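Local coordinates for general odorant-binding protein 28a (Drosophila melanogaster, PDB 6QQ4), which is involved in detecting the floral odour beta-ionone and, like its relatives, probably binds and carries small odorant or pheromone molecules, at residues D26-E29 against M30-K33; S37-A40 against G41-R45; V48-I52 against G53-A57; L85-G88 against D89-A93; R112-A115 against K116-L120. All coordinates share one frame; numbering follows the deposited sequence.

All five contacts are local, each within or at an end of one helix of this helical PBP/GOBP fold. Interactions 1 and 2 sit on consecutive helices, their centres about 10 Å apart, and are joined through hydroxyls: Glu29 OE2 lies 2.5 Å from Ser37 OG. Interactions 2 and 3 lie at the start and the end of helix 39-52, the latter running into the loop beyond. Interactions 4 and 5 occupy the neighbouring helices 78-91 and 100-117, where Ile87 CG1 packs 3.7 Å from Glu114 CB. Interactions 1 and 5 pack together, Lys33 O 3.0 Å from Arg112 CD. Pentaethylene glycol, probably from the crystallisation liquor, is bound near Lys33, Ile54, Gly88 and Arg112 and may mark a pocket.

Interaction 1: D26-E29 against M30-K33; sequences DLQE and MVKK
Along the last turns of helix 24-31, Val31 N donates to Leu27 O at 3.2 Å, in the carbonyl plane, and Lys32 N to Gln28 O at 3.1 Å, while the bond from Met30 N to Asp26 O is weak. The helix then stops in a Schellman motif: Lys33 takes a positive phi of 55° and its N reaches Met30 O at 2.9 Å. Lys32 runs extended beside Gln28, the two chains pointing the same way, and it passes alongside the Gln28 carbonyl, with Lys32 CG 3.2 Å from Gln28 O. Farther out, Lys32 CE meets Gln28 CG at 3.7 Å. A branch of Val31 comes to the same oxygen: CG2, wedged between its own N and carbonyl carbon, sits 3.1 Å from Gln28 O. Met30 rests its CB near Leu27 O, then leads away to Leu44 and Arg45 of helix 39-52. Glu29 turns its carboxylate out of this contact, to Ser37. Hydrogen bonding across the contact is thus backbone work, with the side chains adding carbon that would partly screen the Gln28 carbonyl from water, and two lysines placed where positive charge probably suits the partial negative charge of a helix end.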
loop_
_atom_site.group_PDB
_atom_site.type_symbol
_atom_site.label_atom_id
_atom_site.label_comp_id
_atom_site.label_asym_id
_atom_site.label_seq_id
_atom_site.Cartn_x
_atom_site.Cartn_y
_atom_site.Cartn_z
ATOM N N ASP A 26 1.589 7.648 12.901
ATOM C CA ASP A 26 1.870 6.691 11.837
ATOM C C ASP A 26 0.658 6.468 10.951
ATOM O O ASP A 26 0.778 6.349 9.728
ATOM C CB ASP A 26 2.321 5.359 12.415
ATOM C CG ASP A 26 3.648 5.445 13.098
ATOM O OD1 ASP A 26 4.523 6.203 12.622
ATOM O OD2 ASP A 26 3.825 4.739 14.110
ATOM N N LEU A 27 -0.502 6.366 11.583
ATOM C CA LEU A 27 -1.764 6.240 10.870
ATOM C C LEU A 27 -2.031 7.469 9.988
ATOM O O LEU A 27 -2.498 7.342 8.860
ATOM C CB LEU A 27 -2.907 6.050 11.863
ATOM C CG LEU A 27 -4.133 5.293 11.378
ATOM C CD1 LEU A 27 -3.729 3.873 11.065
ATOM C CD2 LEU A 27 -5.229 5.325 12.436
ATOM N N GLN A 28 -1.730 8.657 10.504
ATOM C CA GLN A 28 -1.987 9.890 9.749
ATOM C C GLN A 28 -1.101 9.983 8.507
ATOM O O GLN A 28 -1.571 10.355 7.427
ATOM C CB GLN A 28 -1.795 11.124 10.639
ATOM C CG GLN A 28 -2.998 12.075 10.626
ATOM C CD GLN A 28 -2.972 13.081 11.767
ATOM O OE1 GLN A 28 -2.541 12.769 12.879
ATOM N NE2 GLN A 28 -3.437 14.297 11.495
ATOM N N GLU A 29 0.170 9.618 8.644
ATOM C CA GLU A 29 1.046 9.563 7.476
ATOM C C GLU A 29 0.475 8.670 6.378
ATOM O O GLU A 29 0.593 8.984 5.193
ATOM C CB GLU A 29 2.445 9.081 7.868
ATOM C CG GLU A 29 3.139 10.025 8.799
ATOM C CD GLU A 29 4.600 9.680 9.025
ATOM O OE1 GLU A 29 4.991 8.504 8.864
ATOM O OE2 GLU A 29 5.360 10.607 9.352
ATOM N N MET A 30 -0.143 7.560 6.763
ATOM C CA MET A 30 -0.743 6.659 5.782
ATOM C C MET A 30 -1.920 7.284 5.036
ATOM O O MET A 30 -1.968 7.214 3.806
ATOM C CB MET A 30 -1.223 5.373 6.443
ATOM C CG MET A 30 -0.222 4.259 6.545
ATOM S SD MET A 30 -1.057 2.700 6.972
ATOM C CE MET A 30 -1.945 2.317 5.468
ATOM N N VAL A 31 -2.877 7.870 5.769
ATOM C CA VAL A 31 -4.077 8.424 5.131
ATOM C C VAL A 31 -3.692 9.511 4.157
ATOM O O VAL A 31 -4.339 9.696 3.128
ATOM C CB VAL A 31 -5.114 9.034 6.140
ATOM C CG1 VAL A 31 -5.538 8.043 7.133
ATOM C CG2 VAL A 31 -4.575 10.251 6.857
ATOM N N LYS A 32 -2.617 10.216 4.486
ATOM C CA LYS A 32 -2.175 11.367 3.721
ATOM C C LYS A 32 -1.235 10.926 2.615
ATOM O O LYS A 32 -0.726 11.755 1.863
ATOM C CB LYS A 32 -1.495 12.388 4.638
ATOM C CG LYS A 32 -2.406 12.935 5.733
ATOM C CD LYS A 32 -1.634 13.815 6.702
ATOM C CE LYS A 32 -2.545 14.423 7.764
ATOM N NZ LYS A 32 -1.782 15.188 8.799
ATOM N N LYS A 33 -1.020 9.619 2.523
ATOM C CA LYS A 33 -0.178 9.037 1.488
ATOM C C LYS A 33 1.210 9.662 1.473
ATOM O O LYS A 33 1.697 10.102 0.441
ATOM C CB LYS A 33 -0.851 9.173 0.119
ATOM C CG LYS A 33 -2.089 8.273 -0.025
ATOM C CD LYS A 33 -3.243 9.022 -0.661
ATOM C CE LYS A 33 -4.554 8.269 -0.501
ATOM N NZ LYS A 33 -5.703 9.081 -0.993
#

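Interaction 2: S37-A40 against G41-R45; sequences STYA and GKCLR
Two groups grip Thr38 OG1: Gly41 N donates to it at 3.1 Å, and Asp26 OD1 of helix 24-31 bonds it from outside. The hydroxyl can face the turn because chi1 of 71° sets OG1 between the backbone N and the carbonyl carbon of Thr38. Gly41 has no side chain there, and its CA stands 3.8 Å from Thr38 OG1. The backbone of Thr38 adds a second link, its O accepting from Lys42 N at 3.2 Å. This is a classic N-cap, opening helix 39-52, and the carboxylate of Asp26 fastens the capping residue to the preceding helix. One step on, the regular turn takes over with Cys43 N donating to Tyr39 O at 2.8 Å and Leu44 N to Ala40 O at 2.6 Å. Tyr39 swings CG opposite its backbone N (chi1 -176°), which lays the ring beside Cys43. The sulfur-aromatic contact that results is oblique: Cys43 SG is 4.0 Å from the Tyr39 ring centroid and 31° off the normal, with CE2 nearest. That sulfur is half of the disulfide to Cys101 on helix 100-117, while Tyr39 OH is hydrogen-bonded to Asp99, so ring and disulfide tie the helix start to the same part of the chain. Lys42 CB lies 3.2 Å from Tyr39 O, and the extended lysine chain leads away past Thr38 O. Leu44, itself buried, carries its branches off to Leu27 and Met30 of helix 24-31.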
loop_
_atom_site.group_PDB
_atom_site.type_symbol
_atom_site.label_atom_id
_atom_site.label_comp_id
_atom_site.label_asym_id
_atom_site.label_seq_id
_atom_site.Cartn_x
_atom_site.Cartn_y
_atom_site.Cartn_z
ATOM N N SER A 37 7.674 7.846 8.321
ATOM C CA SER A 37 8.816 8.492 8.964
ATOM C C SER A 37 9.374 7.649 10.113
ATOM O O SER A 37 10.392 8.001 10.695
ATOM C CB SER A 37 8.434 9.887 9.475
ATOM O OG SER A 37 7.478 9.800 10.509
ATOM N N THR A 38 8.714 6.534 10.431
ATOM C CA THR A 38 9.189 5.609 11.467
ATOM C C THR A 38 9.181 4.175 10.952
ATOM O O THR A 38 8.460 3.860 10.012
ATOM C CB THR A 38 8.319 5.673 12.757
ATOM O OG1 THR A 38 7.045 5.085 12.510
ATOM C CG2 THR A 38 8.104 7.127 13.223
ATOM N N TYR A 39 9.982 3.309 11.575
ATOM C CA TYR A 39 10.058 1.891 11.201
ATOM C C TYR A 39 8.740 1.173 11.471
ATOM O O TYR A 39 8.299 0.336 10.681
ATOM C CB TYR A 39 11.200 1.211 11.958
ATOM C CG TYR A 39 11.441 -0.225 11.583
ATOM C CD1 TYR A 39 12.046 -0.560 10.375
ATOM C CD2 TYR A 39 11.066 -1.247 12.434
ATOM C CE1 TYR A 39 12.255 -1.870 10.027
ATOM C CE2 TYR A 39 11.281 -2.555 12.108
ATOM C CZ TYR A 39 11.861 -2.870 10.908
ATOM O OH TYR A 39 12.050 -4.199 10.617
ATOM N N ALA A 40 8.128 1.494 12.608
ATOM C CA ALA A 40 6.830 0.936 12.964
ATOM C C ALA A 40 5.781 1.264 11.902
ATOM O O ALA A 40 4.928 0.440 11.585
ATOM C CB ALA A 40 6.390 1.460 14.326
ATOM N N GLY A 41 5.840 2.482 11.366
ATOM C CA GLY A 41 4.952 2.883 10.293
ATOM C C GLY A 41 5.208 2.077 9.027
ATOM O O GLY A 41 4.284 1.755 8.291
ATOM N N LYS A 42 6.468 1.759 8.758
ATOM C CA LYS A 42 6.788 0.838 7.661
ATOM C C LYS A 42 6.211 -0.553 7.933
ATOM O O LYS A 42 5.703 -1.239 7.020
ATOM C CB LYS A 42 8.295 0.717 7.466
ATOM C CG LYS A 42 8.995 2.010 7.063
ATOM C CD LYS A 42 10.485 1.748 6.857
ATOM C CE LYS A 42 11.213 3.027 6.528
ATOM N NZ LYS A 42 12.689 2.764 6.418
ATOM N N CYS A 43 6.309 -0.987 9.186
ATOM C CA CYS A 43 5.768 -2.292 9.532
ATOM C C CYS A 43 4.227 -2.221 9.526
ATOM O O CYS A 43 3.564 -3.197 9.201
ATOM C CB CYS A 43 6.294 -2.771 10.888
ATOM S SG CYS A 43 8.037 -3.272 10.897
ATOM N N LEU A 44 3.660 -1.072 9.886
ATOM C CA LEU A 44 2.207 -0.913 9.805
ATOM C C LEU A 44 1.792 -1.151 8.353
ATOM O O LEU A 44 0.912 -1.946 8.050
ATOM C CB LEU A 44 1.766 0.470 10.286
ATOM C CG LEU A 44 0.282 0.833 10.124
ATOM C CD1 LEU A 44 -0.603 -0.121 10.923
ATOM C CD2 LEU A 44 0.027 2.271 10.536
ATOM N N ARG A 45 2.480 -0.485 7.448
ATOM C CA ARG A 45 2.192 -0.632 6.035
ATOM C C ARG A 45 2.354 -2.056 5.527
ATOM O O ARG A 45 1.549 -2.504 4.710
ATOM C CB ARG A 45 3.063 0.333 5.243
ATOM C CG ARG A 45 2.578 1.754 5.475
ATOM C CD ARG A 45 3.612 2.799 5.147
ATOM N NE ARG A 45 3.241 4.087 5.732
ATOM C CZ ARG A 45 3.325 5.247 5.088
ATOM N NH1 ARG A 45 3.775 5.274 3.829
ATOM N NH2 ARG A 45 2.957 6.369 5.698
#

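Interaction 3: V48-I52 against G53-A57; sequences VMKNI and GILDA
Lys50 runs fully extended past Leu55, whose carbonyl it meets first: CB stands 4.0 Å from Leu55 O and CG 3.7 Å from it. The same CG touches a branch of Leu55, CD2, also at 4.0 Å, as the two chains cross obliquely. Farther along, CE reaches Asp56 O at 3.8 Å, and the ammonium at the tip is hydrogen-bonded to His100. At the root of this side chain, the CA-H of Lys50 points almost straight at Leu55 O, with an angle of 169° at the hydrogen. Helix 39-52 ends here on a glycine: Gly53 has a positive phi of 96° and starts the loop to helix 66-74, which the contact folds onto the last turn. Met49 O keeps its helical bond from Gly53 N at 2.7 Å, and the turn adds a weak, nearly straight one from Leu55 N at 3.4 Å. Met49 CB is met by Leu55 CB at 3.6 Å and by Ile54 CG2 at 3.8 Å. Ile54 also lies side by side with Ile52, their CG2 methyls meeting. Tyr73 of helix 66-74 packs on Met49, Ile52 and Ile54, and Leu55 continues onto Ala104 and Tyr107 of helix 100-117.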
loop_
_atom_site.group_PDB
_atom_site.type_symbol
_atom_site.label_atom_id
_atom_site.label_comp_id
_atom_site.label_asym_id
_atom_site.label_seq_id
_atom_site.Cartn_x
_atom_site.Cartn_y
_atom_site.Cartn_z
ATOM N N VAL A 48 -0.798 -3.994 6.607
ATOM C CA VAL A 48 -1.924 -3.689 5.739
ATOM C C VAL A 48 -1.793 -4.361 4.364
ATOM O O VAL A 48 -2.734 -4.990 3.883
ATOM C CB VAL A 48 -2.078 -2.173 5.552
ATOM C CG1 VAL A 48 -3.101 -1.876 4.474
ATOM C CG2 VAL A 48 -2.479 -1.533 6.876
ATOM N N MET A 49 -0.634 -4.220 3.736
ATOM C CA MET A 49 -0.424 -4.793 2.412
ATOM C C MET A 49 -0.605 -6.310 2.428
ATOM O O MET A 49 -1.187 -6.887 1.507
ATOM C CB MET A 49 0.957 -4.424 1.882
ATOM C CG MET A 49 1.091 -2.977 1.420
ATOM S SD MET A 49 2.729 -2.671 0.737
ATOM C CE MET A 49 2.680 -0.895 0.478
ATOM N N LYS A 50 -0.107 -6.949 3.479
ATOM C CA LYS A 50 -0.246 -8.388 3.635
ATOM C C LYS A 50 -1.716 -8.773 3.814
ATOM O O LYS A 50 -2.154 -9.825 3.349
ATOM C CB LYS A 50 0.593 -8.885 4.822
ATOM C CG LYS A 50 2.069 -8.975 4.489
ATOM C CD LYS A 50 2.866 -9.607 5.598
ATOM C CE LYS A 50 4.292 -9.848 5.135
ATOM N NZ LYS A 50 5.112 -10.405 6.236
ATOM N N ASN A 51 -2.484 -7.917 4.476
ATOM C CA ASN A 51 -3.908 -8.181 4.618
ATOM C C ASN A 51 -4.634 -8.049 3.277
ATOM O O ASN A 51 -5.573 -8.782 2.997
ATOM C CB ASN A 51 -4.530 -7.251 5.649
ATOM C CG ASN A 51 -5.855 -7.772 6.164
ATOM O OD1 ASN A 51 -6.168 -8.957 6.014
ATOM N ND2 ASN A 51 -6.647 -6.890 6.766
ATOM N N ILE A 52 -4.190 -7.110 2.453
ATOM C CA ILE A 52 -4.711 -6.952 1.099
ATOM C C ILE A 52 -4.262 -8.113 0.222
ATOM O O ILE A 52 -4.989 -8.560 -0.661
ATOM C CB ILE A 52 -4.240 -5.618 0.467
ATOM C CG1 ILE A 52 -4.794 -4.432 1.246
ATOM C CG2 ILE A 52 -4.646 -5.508 -1.008
ATOM C CD1 ILE A 52 -4.277 -3.129 0.724
ATOM N N GLY A 53 -3.051 -8.594 0.465
ATOM C CA GLY A 53 -2.500 -9.674 -0.326
ATOM C C GLY A 53 -1.606 -9.177 -1.440
ATOM O O GLY A 53 -1.026 -9.984 -2.173
ATOM N N ILE A 54 -1.491 -7.854 -1.577
ATOM C CA ILE A 54 -0.597 -7.273 -2.575
ATOM C C ILE A 54 0.858 -7.547 -2.163
ATOM O O ILE A 54 1.750 -7.647 -3.008
ATOM C CB ILE A 54 -0.871 -5.747 -2.775
ATOM C CG1 ILE A 54 0.042 -5.146 -3.858
ATOM C CG2 ILE A 54 -0.795 -4.975 -1.442
ATOM C CD1 ILE A 54 -0.157 -5.732 -5.280
ATOM N N LEU A 55 1.077 -7.724 -0.866
ATOM C CA LEU A 55 2.365 -8.195 -0.362
ATOM C C LEU A 55 2.209 -9.616 0.170
ATOM O O LEU A 55 1.340 -9.874 0.999
ATOM C CB LEU A 55 2.893 -7.270 0.741
ATOM C CG LEU A 55 4.301 -7.570 1.250
ATOM C CD1 LEU A 55 5.269 -7.386 0.131
ATOM C CD2 LEU A 55 4.653 -6.646 2.451
ATOM N N ASP A 56 3.050 -10.536 -0.293
ATOM C CA ASP A 56 2.893 -11.930 0.118
ATOM C C ASP A 56 3.793 -12.278 1.300
ATOM O O ASP A 56 4.628 -11.473 1.721
ATOM C CB ASP A 56 3.150 -12.891 -1.055
ATOM C CG ASP A 56 4.580 -12.840 -1.581
ATOM O OD1 ASP A 56 5.538 -12.688 -0.789
ATOM O OD2 ASP A 56 4.751 -12.984 -2.812
ATOM N N ALA A 57 3.611 -13.494 1.805
ATOM C CA ALA A 57 4.278 -14.012 2.994
ATOM C C ALA A 57 5.801 -14.047 2.893
ATOM O O ALA A 57 6.485 -14.219 3.903
ATOM C CB ALA A 57 3.741 -15.422 3.307
#

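Interaction 4: L85-G88 against D89-A93; sequences LEIG and DTCAA
Ile87 overlaps the sulfur of Cys91, one turn on, through its CG2 branch, 3.9 Å from Cys91 SG. The Ile87 carbonyl lies close by: Cys91 N donates to Ile87 O at 2.8 Å, nearly along the C=O axis, and SG itself is 3.4 Å from that oxygen. A chi1 of -66° puts SG opposite the carbonyl carbon of Cys91 and beside its N, on the side of the preceding turn. From there it is bonded to Cys110, one of the three disulfides of this PBP/GOBP fold, and so pins the last turn of helix 78-91 to helix 100-117. Phe111 of that helix packs on both Ile87 and Cys91. Polar links follow on the exposed side. Asp89 N donates to Leu85 O at 3.2 Å, and a water bridges the same pair, donating to Leu85 O at a short 2.5 Å and more weakly to Asp89 OD1 at 2.7 Å. Leu85 O thus accepts from both backbone and solvent. Thr90 N bonds Glu86 O at 3.0 Å, while the Glu86 carboxylate turns to a salt bridge with Lys82. Ala92 N donates to Gly88 O, and Ala92 CB lies 3.2 Å from Gly88 O.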
loop_
_atom_site.group_PDB
_atom_site.type_symbol
_atom_site.label_atom_id
_atom_site.label_comp_id
_atom_site.label_asym_id
_atom_site.label_seq_id
_atom_site.Cartn_x
_atom_site.Cartn_y
_atom_site.Cartn_z
ATOM N N LEU A 85 -3.545 -0.907 -11.825
ATOM C CA LEU A 85 -3.108 -2.171 -12.389
ATOM C C LEU A 85 -1.745 -2.016 -13.034
ATOM O O LEU A 85 -0.864 -2.847 -12.841
ATOM C CB LEU A 85 -4.123 -2.688 -13.403
ATOM C CG LEU A 85 -5.316 -3.423 -12.793
ATOM C CD1 LEU A 85 -6.445 -3.552 -13.801
ATOM C CD2 LEU A 85 -4.866 -4.791 -12.289
ATOM N N GLU A 86 -1.565 -0.930 -13.780
ATOM C CA GLU A 86 -0.295 -0.691 -14.447
ATOM C C GLU A 86 0.795 -0.359 -13.435
ATOM O O GLU A 86 1.950 -0.724 -13.625
ATOM C CB GLU A 86 -0.438 0.425 -15.475
ATOM C CG GLU A 86 -1.387 0.052 -16.602
ATOM C CD GLU A 86 -1.759 1.226 -17.486
ATOM O OE1 GLU A 86 -0.904 2.109 -17.712
ATOM O OE2 GLU A 86 -2.918 1.263 -17.950
ATOM N N ILE A 87 0.415 0.328 -12.361
ATOM C CA ILE A 87 1.348 0.665 -11.289
ATOM C C ILE A 87 1.846 -0.602 -10.599
ATOM O O ILE A 87 3.038 -0.728 -10.306
ATOM C CB ILE A 87 0.691 1.630 -10.285
ATOM C CG1 ILE A 87 0.502 3.003 -10.952
ATOM C CG2 ILE A 87 1.512 1.716 -8.977
ATOM C CD1 ILE A 87 -0.263 4.004 -10.122
ATOM N N GLY A 88 0.940 -1.551 -10.376
ATOM C CA GLY A 88 1.314 -2.854 -9.854
ATOM C C GLY A 88 2.373 -3.554 -10.694
ATOM O O GLY A 88 3.366 -4.064 -10.171
ATOM N N ASP A 89 2.170 -3.583 -12.005
ATOM C CA ASP A 89 3.128 -4.242 -12.891
ATOM C C ASP A 89 4.476 -3.519 -12.909
ATOM O O ASP A 89 5.540 -4.150 -12.959
ATOM C CB ASP A 89 2.565 -4.348 -14.313
ATOM C CG ASP A 89 1.575 -5.482 -14.459
ATOM O OD1 ASP A 89 1.536 -6.348 -13.561
ATOM O OD2 ASP A 89 0.845 -5.515 -15.471
ATOM N N THR A 90 4.429 -2.193 -12.862
ATOM C CA THR A 90 5.645 -1.405 -12.762
ATOM C C THR A 90 6.399 -1.699 -11.459
ATOM O O THR A 90 7.584 -2.022 -11.477
ATOM C CB THR A 90 5.346 0.100 -12.841
ATOM O OG1 THR A 90 4.992 0.444 -14.184
ATOM C CG2 THR A 90 6.561 0.900 -12.429
ATOM N N CYS A 91 5.702 -1.609 -10.335
ATOM C CA CYS A 91 6.368 -1.613 -9.040
ATOM C C CYS A 91 6.769 -3.013 -8.579
ATOM O O CYS A 91 7.701 -3.157 -7.793
ATOM C CB CYS A 91 5.478 -0.928 -7.996
ATOM S SG CYS A 91 5.246 0.846 -8.336
ATOM N N ALA A 92 6.103 -4.043 -9.099
ATOM C CA ALA A 92 6.479 -5.424 -8.794
ATOM C C ALA A 92 7.877 -5.750 -9.283
ATOM O O ALA A 92 8.442 -6.777 -8.912
ATOM C CB ALA A 92 5.479 -6.409 -9.400
ATOM N N ALA A 93 8.444 -4.868 -10.098
ATOM C CA ALA A 93 9.756 -5.108 -10.679
ATOM C C ALA A 93 10.920 -4.469 -9.903
ATOM O O ALA A 93 12.086 -4.708 -10.228
ATOM C CB ALA A 93 9.767 -4.624 -12.121
HETATM O O HOH W 1 -0.608 -5.256 -12.402
#

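Interaction 5: R112-A115 against K116-L120; sequences RGEA and KKHGL
Charge comes first: Glu114 and Lys117 lie side by side, pointing the same way, in a salt bridge of 2.9 Å between Glu114 OE2 and Lys117 NZ. The lysine meets OE2 on its syn side, 22° out of the carboxylate plane. A bend at chi2 (-60°) brings the Glu114 carboxylate forward, toward the next turn, and Lys117 CE then passes 3.4 Å from Glu114 OE1. Glu114 OE1 accepts from a water at 3.0 Å, which in turn has a weak, longer link to His118 NE2, so the carboxylate is held at both oxygens on the surface. Among backbone bonds, His118 N donates to Glu114 O at 2.8 Å, and Lys117 N to Gly113 O. Lys116 N is shared, with Arg112 O its main acceptor at 3.0 Å and Gly113 O a weak one. These are the final turns of helix 100-117, which His118 leaves; Gly119 follows with a positive phi of 79°, turning the chain back. Leu120 N thereby reaches Ala115 O at 2.7 Å, though the N-H points poorly at it and the bond is weak. Apolar contact is modest, Leu120 CB resting 3.9 Å from Ala115 CB. A methylene of Lys116, CG, lies against the carbonyl oxygen Arg112 O at 3.2 Å. Past the contact, Glu114 packs on Ile87 and Thr90 of helix 78-91, while Arg112 NH1 bonds a pentaethylene glycol molecule.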
loop_
_atom_site.group_PDB
_atom_site.type_symbol
_atom_site.label_atom_id
_atom_site.label_comp_id
_atom_site.label_asym_id
_atom_site.label_seq_id
_atom_site.Cartn_x
_atom_site.Cartn_y
_atom_site.Cartn_z
ATOM N N ARG A 112 3.396 5.565 -4.744
ATOM C CA ARG A 112 3.166 6.994 -4.659
ATOM C C ARG A 112 3.813 7.711 -5.814
ATOM O O ARG A 112 3.246 8.658 -6.345
ATOM C CB ARG A 112 3.707 7.562 -3.357
ATOM C CG ARG A 112 2.978 7.103 -2.129
ATOM C CD ARG A 112 3.320 7.990 -0.944
ATOM N NE ARG A 112 4.755 8.152 -0.818
ATOM C CZ ARG A 112 5.549 7.288 -0.199
ATOM N NH1 ARG A 112 5.042 6.200 0.384
ATOM N NH2 ARG A 112 6.850 7.526 -0.150
ATOM N N GLY A 113 5.017 7.266 -6.173
ATOM C CA GLY A 113 5.774 7.867 -7.253
ATOM C C GLY A 113 5.017 7.764 -8.557
ATOM O O GLY A 113 4.821 8.757 -9.253
ATOM N N GLU A 114 4.586 6.550 -8.876
ATOM C CA GLU A 114 3.878 6.293 -10.115
ATOM C C GLU A 114 2.529 7.003 -10.095
ATOM O O GLU A 114 2.086 7.549 -11.103
ATOM C CB GLU A 114 3.702 4.789 -10.318
ATOM C CG GLU A 114 5.013 4.070 -10.553
ATOM C CD GLU A 114 5.714 4.607 -11.781
ATOM O OE1 GLU A 114 5.058 4.640 -12.848
ATOM O OE2 GLU A 114 6.895 5.012 -11.680
ATOM N N ALA A 115 1.882 6.994 -8.936
ATOM C CA ALA A 115 0.576 7.634 -8.792
ATOM C C ALA A 115 0.668 9.146 -9.051
ATOM O O ALA A 115 -0.261 9.738 -9.586
ATOM C CB ALA A 115 -0.006 7.353 -7.416
ATOM N N LYS A 116 1.791 9.759 -8.691
ATOM C CA LYS A 116 2.001 11.186 -8.959
ATOM C C LYS A 116 2.256 11.437 -10.426
ATOM O O LYS A 116 1.771 12.411 -10.995
ATOM C CB LYS A 116 3.168 11.729 -8.146
ATOM C CG LYS A 116 2.898 11.817 -6.662
ATOM C CD LYS A 116 4.225 11.966 -5.925
ATOM C CE LYS A 116 4.029 12.119 -4.429
ATOM N NZ LYS A 116 3.414 13.422 -4.112
ATOM N N LYS A 117 3.036 10.552 -11.031
ATOM C CA LYS A 117 3.336 10.625 -12.454
ATOM C C LYS A 117 2.062 10.490 -13.300
ATOM O O LYS A 117 1.845 11.266 -14.229
ATOM C CB LYS A 117 4.359 9.549 -12.804
ATOM C CG LYS A 117 4.652 9.354 -14.278
ATOM C CD LYS A 117 6.041 8.757 -14.473
ATOM C CE LYS A 117 6.355 7.679 -13.435
ATOM N NZ LYS A 117 7.699 7.038 -13.653
ATOM N N HIS A 118 1.202 9.540 -12.940
ATOM C CA HIS A 118 -0.021 9.252 -13.698
ATOM C C HIS A 118 -1.257 10.053 -13.287
ATOM O O HIS A 118 -2.372 9.758 -13.739
ATOM C CB HIS A 118 -0.347 7.762 -13.601
ATOM C CG HIS A 118 0.626 6.890 -14.323
ATOM N ND1 HIS A 118 0.893 7.036 -15.669
ATOM C CD2 HIS A 118 1.400 5.866 -13.893
ATOM C CE1 HIS A 118 1.794 6.143 -16.034
ATOM N NE2 HIS A 118 2.121 5.421 -14.975
ATOM N N GLY A 119 -1.070 11.052 -12.431
ATOM C CA GLY A 119 -2.158 11.928 -12.029
ATOM C C GLY A 119 -3.119 11.407 -10.969
ATOM O O GLY A 119 -4.131 12.048 -10.679
ATOM N N LEU A 120 -2.828 10.249 -10.388
ATOM C CA LEU A 120 -3.613 9.775 -9.251
ATOM C C LEU A 120 -3.220 10.493 -7.962
ATOM O O LEU A 120 -4.041 10.672 -7.059
ATOM C CB LEU A 120 -3.434 8.273 -9.072
ATOM C CG LEU A 120 -4.214 7.360 -10.005
ATOM C CD1 LEU A 120 -3.952 5.915 -9.628
ATOM C CD2 LEU A 120 -5.696 7.675 -9.932
HETATM O O HOH W 2 3.165 2.524 -13.654
#